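Local coordinates for protein CT296 (PDB 3QH6) that is of unknown function but has a cupin-like fold resembling Fe(II) 2-oxoglutarate-dependent enzymes, which suggests a possible iron-linked role, at residues A[95-100]-A[142-147]; A[104-109]-A[129-134]; A[112-117]-A[137-142]. All coordinates share one frame; numbering follows the deposited sequence.

Contact 1: A[95-100]-A[142-147]; sequences DLWVQK and GDTAII
Two antiparallel strands, the edge strand that ends at Val98 and its inner neighbour that starts at Ala145, pair here in the five-stranded sheet of a cupin-like fold; the axes of 95-98 and 145-147 come within 4.7 Å at 158°. The strand half is the tight part. Leu96 and Ile147 form a hydrogen-bonded pair, as do Val98 and Ala145, with N-H to O=C in both directions; Val98 N to Ala145 O, at 2.8 Å, is the shortest of the four bonds and nearly straight at 168°. Trp97 and Ile146 lie between them as the non-hydrogen-bonded pair, their side chains on the face opposite to Leu96, Val98, Ala145 and Ile147. On the face of those four residues Leu96 CB presses against Ile147 CG2 at 3.4 Å, closer than usual carbon contact, while Val98 CG2 meets Ala145 CB more loosely at 4.1 Å. At the far end Asp95 CA makes a bent CA-H...O contact with Ile147 O, and the Asp95 carboxylate turns out of the pair to His62 and the backbone N of Val61.

Beyond Val98 the pairing gives way to loop, and the contact loosens toward solvent. Gln99 starts away from the other segment, but a bend at chi2 (53°) brings its amide back: OE1 comes 2.9 Å from Asp143 O without bonding, both being acceptors, and NE2 bonds Ala141 O weakly. Gly142 at this end is exposed. At the junction Trp97, with CG anti to its backbone N, carries its indole obliquely across to Thr144, whose hydroxyl also bonds Glu36 on helix 29-42. Trp97 NE1 donates to Thr144 OG1 at 2.9 Å, the oxygen lying near the indole plane.

Contact 2: A[104-109]-A[129-134]; sequences ILFDDC and SGEYPQ
One face of the Tyr132 ring carries the methyl CD1 of Ile104, set almost over the ring centre in a CH-pi contact, 3.8 Å from CD1 to the centroid and 14° off the normal. The Phe106 ring, at the outer end, has Glu131 N at its edge in the ring plane and the backbone N of Asp108 above one face toward the rim. Both rings belong to irregular loops of the cupin-like fold: 104-109 leads into strand 111-116, whereas the loop 129-134 follows strand 125-128. Ile104 and Tyr132 are the buried end: CG of Tyr132 is anti to its backbone N (chi1 -171°), which turns a ring face to Ile104, and its hydroxyl bonds Phe137 O.

At the exposed end Glu131 crosses Phe106 at about a right angle. Its chi1 sets CG 3.7 Å from Phe106 CD1; the bend at chi2 then brings OE2 to 3.7 Å from Phe106 CB. Gly130 CA approaches Phe106 CE1 obliquely at 3.9 Å.

Between the loops, waters carry the polar contact. One joins Ile104 O to Tyr132 N, a second donates to both Leu105 O and Gly130 O, so these backbone groups meet through single waters. Asp107 forms an Asx turn, its OD1 taking the N-H of Cys109 through the anti lone pair, and its OD2 makes a salt bridge with Arg94. A third water sits beside this turn with three bonds: it donates to Asp107 O and Cys109 O and accepts from Gly130 N, 2.8 Å from its oxygen.

Contact 3: A[112-117]-A[137-142]; sequences SVLLCL and FDWGAG
Leu114 and Cys116, two residues apart on one face of strand 111-116 in the cupin-like sheet, point toward the loop 137-142, which lies across that face and returns Phe137 and Trp139 to it. The four side chains mesh entirely through apolar and sulfur contacts, and the backbones stay well apart, with 7.6 Å between Cys116 CA and Trp139 CA.

Phe137 extends from the loop with CG anti to its backbone N (chi1 -177°), so the far end of its ring reaches the strand. Its CZ meets Cys116 CB edge-on, near the ring plane, at 3.6 Å, the tightest approach here. Leu114, also with CG anti to its backbone N, crosses Phe137 at about a right angle, CD1 to CE2 at 3.8 Å. The same ring thus meets both strand residues, Cys116 at its edge and Leu114 obliquely.

Trp139 is turned differently: its CG occupies the crowded position between the backbone N and the carbonyl carbon (chi1 56°), which carries the indole alongside the strand toward Leu114. The two meet tip to tip, the benzo carbons CZ3 and CH2 of Trp139 against the two methyls CD1 and CD2 of Leu114, at 4.1 Å in both cases. The indole is held at its other side by NE1, which donates to the backbone O of Gln99. The backbone N of Trp139 donates to Asp138 OD1, an oxygen that also stands over one indole face toward the rim.

Cys116 SG, anti to its backbone N, borders both aromatic residues: at the edge of Phe137, 5.5 Å from the ring centroid, and oblique to the pyrrole ring of Trp139, with SG 4.2 Å from Trp139 CB.

How the contacts relate
Contacts 1 and 3 meet on one sheet, their centres about 6 Å apart: 142-147 pairs with 95-100 on one side and with 112-117 on the other, where Leu115 N lies 2.9 Å from Ile146 O. Gly142 belongs to both. Contact 2, centred about 14 Å from each, joins contact 1 where Ile147 CD1 packs 4.1 Å from Ile104 CG2, and contact 3 where Ile104 CD1 packs on Leu114 CD2 at 3.6 Å. In sequence, contacts 2 and 3 are nested within contact 1 and cross each other. In contact 2 the side chain of Phe106 comes within about 4 Å of a tetraethylene glycol, probably from the crystallisation liquor.

Contact 1: A[95-100]-A[142-147]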
# COMPACT_ATOMS: atom_id res chain seq x y z
N ASP A 95 0.88 8.20 6.02
CA ASP A 95 1.72 7.31 5.24
C ASP A 95 3.19 7.36 5.71
O ASP A 95 3.55 8.21 6.52
CB ASP A 95 1.58 7.62 3.75
CG ASP A 95 2.34 8.83 3.34
OD1 ASP A 95 3.53 8.93 3.70
OD2 ASP A 95 1.74 9.68 2.65
N LEU A 96 4.01 6.44 5.26
CA LEU A 96 5.42 6.47 5.63
C LEU A 96 6.21 5.84 4.51
O LEU A 96 5.90 4.73 4.08
CB LEU A 96 5.67 5.69 6.94
CG LEU A 96 7.11 5.63 7.48
CD1 LEU A 96 7.60 6.97 8.00
CD2 LEU A 96 7.24 4.59 8.60
N TRP A 97 7.23 6.52 4.04
CA TRP A 97 8.09 5.95 3.01
C TRP A 97 9.21 5.21 3.72
O TRP A 97 9.96 5.81 4.47
CB TRP A 97 8.65 7.09 2.18
CG TRP A 97 9.58 6.63 1.10
CD1 TRP A 97 9.47 5.53 0.33
CD2 TRP A 97 10.77 7.31 0.68
NE1 TRP A 97 10.53 5.47 -0.57
CE2 TRP A 97 11.34 6.55 -0.36
CE3 TRP A 97 11.42 8.49 1.09
CZ2 TRP A 97 12.52 6.93 -0.99
CZ3 TRP A 97 12.58 8.85 0.47
CH2 TRP A 97 13.13 8.07 -0.57
N VAL A 98 9.33 3.90 3.51
CA VAL A 98 10.26 3.11 4.32
C VAL A 98 11.32 2.42 3.44
O VAL A 98 11.03 2.02 2.31
CB VAL A 98 9.54 2.04 5.16
CG1 VAL A 98 8.60 2.68 6.20
CG2 VAL A 98 8.76 1.10 4.28
N GLN A 99 12.53 2.32 3.97
CA GLN A 99 13.61 1.56 3.34
C GLN A 99 13.62 0.09 3.83
O GLN A 99 14.02 -0.82 3.11
CB GLN A 99 14.96 2.24 3.63
CG GLN A 99 16.17 1.33 3.59
CD GLN A 99 16.26 0.53 2.30
OE1 GLN A 99 16.10 1.08 1.20
NE2 GLN A 99 16.50 -0.77 2.42
N LYS A 100 13.18 -0.14 5.06
CA LYS A 100 13.27 -1.47 5.71
C LYS A 100 11.93 -1.82 6.36
O LYS A 100 11.23 -0.93 6.86
CB LYS A 100 14.35 -1.43 6.80
CG LYS A 100 15.59 -0.63 6.42
CD LYS A 100 16.65 -0.68 7.51
CE LYS A 100 18.03 -0.38 6.94
NZ LYS A 100 18.48 -1.43 5.98
N GLY A 142 18.21 -2.58 -1.53
CA GLY A 142 18.27 -1.45 -2.44
C GLY A 142 16.92 -0.79 -2.72
O GLY A 142 16.87 0.26 -3.37
N ASP A 143 15.84 -1.38 -2.22
CA ASP A 143 14.50 -1.00 -2.68
C ASP A 143 13.73 -0.32 -1.57
O ASP A 143 14.13 -0.38 -0.41
CB ASP A 143 13.72 -2.22 -3.15
CG ASP A 143 14.45 -3.01 -4.22
OD1 ASP A 143 15.25 -2.40 -4.96
OD2 ASP A 143 14.23 -4.25 -4.31
N THR A 144 12.61 0.31 -1.90
CA THR A 144 11.81 0.95 -0.87
C THR A 144 10.32 0.66 -1.05
O THR A 144 9.89 0.05 -2.02
CB THR A 144 11.99 2.50 -0.85
OG1 THR A 144 11.35 3.08 -2.00
CG2 THR A 144 13.47 2.89 -0.83
N ALA A 145 9.53 1.09 -0.08
CA ALA A 145 8.11 0.84 -0.11
C ALA A 145 7.43 1.99 0.59
O ALA A 145 8.07 2.80 1.27
CB ALA A 145 7.80 -0.49 0.58
N ILE A 146 6.12 2.08 0.42
CA ILE A 146 5.36 3.10 1.14
C ILE A 146 4.20 2.42 1.85
O ILE A 146 3.53 1.56 1.28
CB ILE A 146 4.89 4.27 0.21
CG1 ILE A 146 4.23 5.39 1.03
CG2 ILE A 146 3.94 3.80 -0.94
CD1 ILE A 146 3.97 6.62 0.17
N ILE A 147 4.05 2.70 3.14
CA ILE A 147 2.94 2.15 3.89
C ILE A 147 1.86 3.21 3.93
O ILE A 147 2.13 4.38 4.21
CB ILE A 147 3.34 1.70 5.32
CG1 ILE A 147 2.12 1.11 6.03
CG2 ILE A 147 3.97 2.83 6.13
CD1 ILE A 147 1.90 -0.37 5.69

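Contact 2: A[104-109]-A[129-134]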
# COMPACT_ATOMS: atom_id res chain seq x y z
N ILE A 104 8.06 -0.28 9.78
CA ILE A 104 6.60 -0.33 9.74
C ILE A 104 6.11 -0.73 11.11
O ILE A 104 6.11 -1.92 11.45
CB ILE A 104 6.13 -1.40 8.73
CG1 ILE A 104 6.76 -1.16 7.37
CG2 ILE A 104 4.60 -1.42 8.66
CD1 ILE A 104 6.42 -2.24 6.35
N LEU A 105 5.68 0.24 11.90
CA LEU A 105 5.29 -0.09 13.29
C LEU A 105 3.77 -0.24 13.39
O LEU A 105 3.07 0.01 12.43
CB LEU A 105 5.77 1.01 14.23
CG LEU A 105 7.23 1.36 13.99
CD1 LEU A 105 7.65 2.60 14.78
CD2 LEU A 105 8.04 0.15 14.37
N PHE A 106 3.27 -0.62 14.56
CA PHE A 106 1.82 -0.76 14.74
C PHE A 106 1.05 0.55 14.48
O PHE A 106 1.45 1.63 14.94
CB PHE A 106 1.50 -1.28 16.18
CG PHE A 106 0.02 -1.42 16.44
CD1 PHE A 106 -0.68 -2.48 15.91
CD2 PHE A 106 -0.67 -0.51 17.23
CE1 PHE A 106 -2.04 -2.62 16.14
CE2 PHE A 106 -2.03 -0.66 17.47
CZ PHE A 106 -2.71 -1.74 16.91
N ASP A 107 -0.07 0.43 13.78
CA ASP A 107 -1.00 1.54 13.59
C ASP A 107 -2.39 0.93 13.70
O ASP A 107 -2.64 -0.15 13.18
CB ASP A 107 -0.78 2.17 12.19
CG ASP A 107 -1.61 3.43 11.96
OD1 ASP A 107 -2.85 3.32 11.88
OD2 ASP A 107 -1.03 4.52 11.78
N ASP A 108 -3.30 1.60 14.40
CA ASP A 108 -4.60 1.00 14.69
C ASP A 108 -5.65 1.30 13.62
O ASP A 108 -6.85 1.02 13.84
CB ASP A 108 -5.11 1.43 16.09
CG ASP A 108 -5.53 2.90 16.15
OD1 ASP A 108 -5.17 3.66 15.23
OD2 ASP A 108 -6.20 3.30 17.13
N CYS A 109 -5.23 1.81 12.45
CA CYS A 109 -6.18 2.12 11.37
C CYS A 109 -6.98 0.89 10.90
O CYS A 109 -6.60 -0.25 11.17
CB CYS A 109 -5.47 2.77 10.16
SG CYS A 109 -4.24 1.65 9.35
N SER A 129 -4.20 -5.70 8.43
CA SER A 129 -4.54 -4.83 9.54
C SER A 129 -3.69 -5.19 10.73
O SER A 129 -3.15 -6.27 10.81
CB SER A 129 -6.04 -4.85 9.85
OG SER A 129 -6.41 -5.91 10.68
N GLY A 130 -3.55 -4.26 11.65
CA GLY A 130 -2.68 -4.49 12.81
C GLY A 130 -1.20 -4.44 12.47
O GLY A 130 -0.78 -3.72 11.58
N GLU A 131 -0.39 -5.21 13.19
CA GLU A 131 1.07 -5.23 12.97
C GLU A 131 1.43 -5.81 11.59
O GLU A 131 0.74 -6.69 11.09
CB GLU A 131 1.75 -6.07 14.07
CG GLU A 131 1.36 -5.57 15.49
CD GLU A 131 2.56 -5.36 16.39
OE1 GLU A 131 3.62 -5.95 16.10
OE2 GLU A 131 2.43 -4.62 17.39
N TYR A 132 2.51 -5.32 11.00
CA TYR A 132 2.98 -5.85 9.73
C TYR A 132 3.25 -7.35 9.87
O TYR A 132 3.93 -7.77 10.82
CB TYR A 132 4.26 -5.11 9.29
CG TYR A 132 4.68 -5.46 7.88
CD1 TYR A 132 3.94 -4.97 6.80
CD2 TYR A 132 5.80 -6.23 7.63
CE1 TYR A 132 4.30 -5.27 5.52
CE2 TYR A 132 6.17 -6.54 6.33
CZ TYR A 132 5.41 -6.05 5.28
OH TYR A 132 5.74 -6.32 3.98
N PRO A 133 2.71 -8.16 8.94
CA PRO A 133 2.85 -9.62 9.06
C PRO A 133 4.21 -10.12 8.65
O PRO A 133 4.73 -9.77 7.58
CB PRO A 133 1.77 -10.16 8.11
CG PRO A 133 1.57 -9.11 7.15
CD PRO A 133 1.77 -7.81 7.87
N GLN A 134 4.77 -10.98 9.49
CA GLN A 134 6.09 -11.53 9.26
C GLN A 134 6.02 -12.71 8.28
O GLN A 134 5.04 -13.46 8.25
CB GLN A 134 6.72 -11.96 10.59
CG GLN A 134 6.92 -10.79 11.57
CD GLN A 134 7.79 -9.68 11.00
OE1 GLN A 134 7.32 -8.57 10.73
NE2 GLN A 134 9.07 -9.98 10.81
O HOH W 1 3.73 -3.26 12.55
O HOH W 2 1.14 -1.80 11.20
O HOH W 3 -4.38 -1.59 11.73

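Contact 3: A[112-117]-A[137-142]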
# COMPACT_ATOMS: atom_id res chain seq x y z
N SER A 112 -4.17 -1.24 6.45
CA SER A 112 -2.99 -0.65 5.82
C SER A 112 -2.71 -1.27 4.44
O SER A 112 -3.12 -2.40 4.15
CB SER A 112 -1.77 -0.79 6.74
OG SER A 112 -1.97 -0.13 7.98
N VAL A 113 -1.96 -0.55 3.60
CA VAL A 113 -1.47 -1.16 2.38
C VAL A 113 -0.00 -0.87 2.28
O VAL A 113 0.42 0.28 2.37
CB VAL A 113 -2.19 -0.61 1.13
CG1 VAL A 113 -1.48 -1.13 -0.17
CG2 VAL A 113 -3.64 -1.01 1.16
N LEU A 114 0.80 -1.91 2.10
CA LEU A 114 2.22 -1.73 1.87
C LEU A 114 2.39 -1.86 0.37
O LEU A 114 2.05 -2.88 -0.19
CB LEU A 114 3.03 -2.81 2.62
CG LEU A 114 4.56 -2.84 2.50
CD1 LEU A 114 5.02 -3.07 1.06
CD2 LEU A 114 5.16 -1.59 3.04
N LEU A 115 2.87 -0.81 -0.28
CA LEU A 115 3.08 -0.88 -1.72
C LEU A 115 4.56 -0.80 -2.03
O LEU A 115 5.21 0.14 -1.63
CB LEU A 115 2.33 0.28 -2.36
CG LEU A 115 2.33 0.40 -3.88
CD1 LEU A 115 1.68 -0.79 -4.59
CD2 LEU A 115 1.58 1.66 -4.18
N CYS A 116 5.10 -1.80 -2.69
CA CYS A 116 6.53 -1.79 -3.00
C CYS A 116 6.78 -0.87 -4.23
O CYS A 116 6.04 -0.94 -5.22
CB CYS A 116 7.03 -3.21 -3.22
SG CYS A 116 8.79 -3.26 -3.61
N LEU A 117 7.78 0.02 -4.14
CA LEU A 117 7.99 1.09 -5.13
C LEU A 117 9.07 0.76 -6.15
O LEU A 117 9.09 1.33 -7.24
CB LEU A 117 8.34 2.44 -4.45
CG LEU A 117 7.25 3.09 -3.59
CD1 LEU A 117 7.70 4.46 -3.10
CD2 LEU A 117 5.93 3.21 -4.35
N PHE A 137 5.92 -10.72 3.08
CA PHE A 137 6.50 -9.90 2.02
C PHE A 137 7.73 -9.11 2.48
O PHE A 137 7.75 -8.52 3.56
CB PHE A 137 5.46 -8.91 1.47
CG PHE A 137 5.98 -8.07 0.32
CD1 PHE A 137 6.12 -8.61 -0.94
CD2 PHE A 137 6.34 -6.74 0.51
CE1 PHE A 137 6.62 -7.84 -2.00
CE2 PHE A 137 6.85 -5.96 -0.54
CZ PHE A 137 6.99 -6.53 -1.81
N ASP A 138 8.73 -9.07 1.62
CA ASP A 138 9.91 -8.27 1.88
C ASP A 138 10.59 -7.91 0.56
O ASP A 138 10.32 -8.52 -0.49
CB ASP A 138 10.88 -9.01 2.80
CG ASP A 138 11.63 -8.08 3.75
OD1 ASP A 138 11.76 -6.87 3.44
OD2 ASP A 138 12.09 -8.55 4.81
N TRP A 139 11.46 -6.90 0.61
CA TRP A 139 12.14 -6.37 -0.57
C TRP A 139 13.64 -6.18 -0.29
O TRP A 139 14.04 -6.10 0.86
CB TRP A 139 11.49 -5.04 -0.98
CG TRP A 139 11.47 -3.97 0.13
CD1 TRP A 139 12.36 -2.95 0.30
CD2 TRP A 139 10.49 -3.81 1.18
NE1 TRP A 139 12.01 -2.18 1.39
CE2 TRP A 139 10.87 -2.69 1.95
CE3 TRP A 139 9.34 -4.53 1.55
CZ2 TRP A 139 10.14 -2.26 3.07
CZ3 TRP A 139 8.62 -4.10 2.67
CH2 TRP A 139 9.02 -2.97 3.41
N GLY A 140 14.45 -6.13 -1.34
CA GLY A 140 15.89 -6.07 -1.20
C GLY A 140 16.37 -4.77 -0.60
O GLY A 140 15.66 -3.77 -0.61
N ALA A 141 17.59 -4.78 -0.06
CA ALA A 141 18.13 -3.63 0.66
C ALA A 141 18.20 -2.39 -0.22
O ALA A 141 18.25 -1.27 0.28
CB ALA A 141 19.51 -3.95 1.23
N GLY A 142 18.21 -2.58 -1.53
CA GLY A 142 18.27 -1.45 -2.44
C GLY A 142 16.92 -0.79 -2.72
O GLY A 142 16.87 0.26 -3.37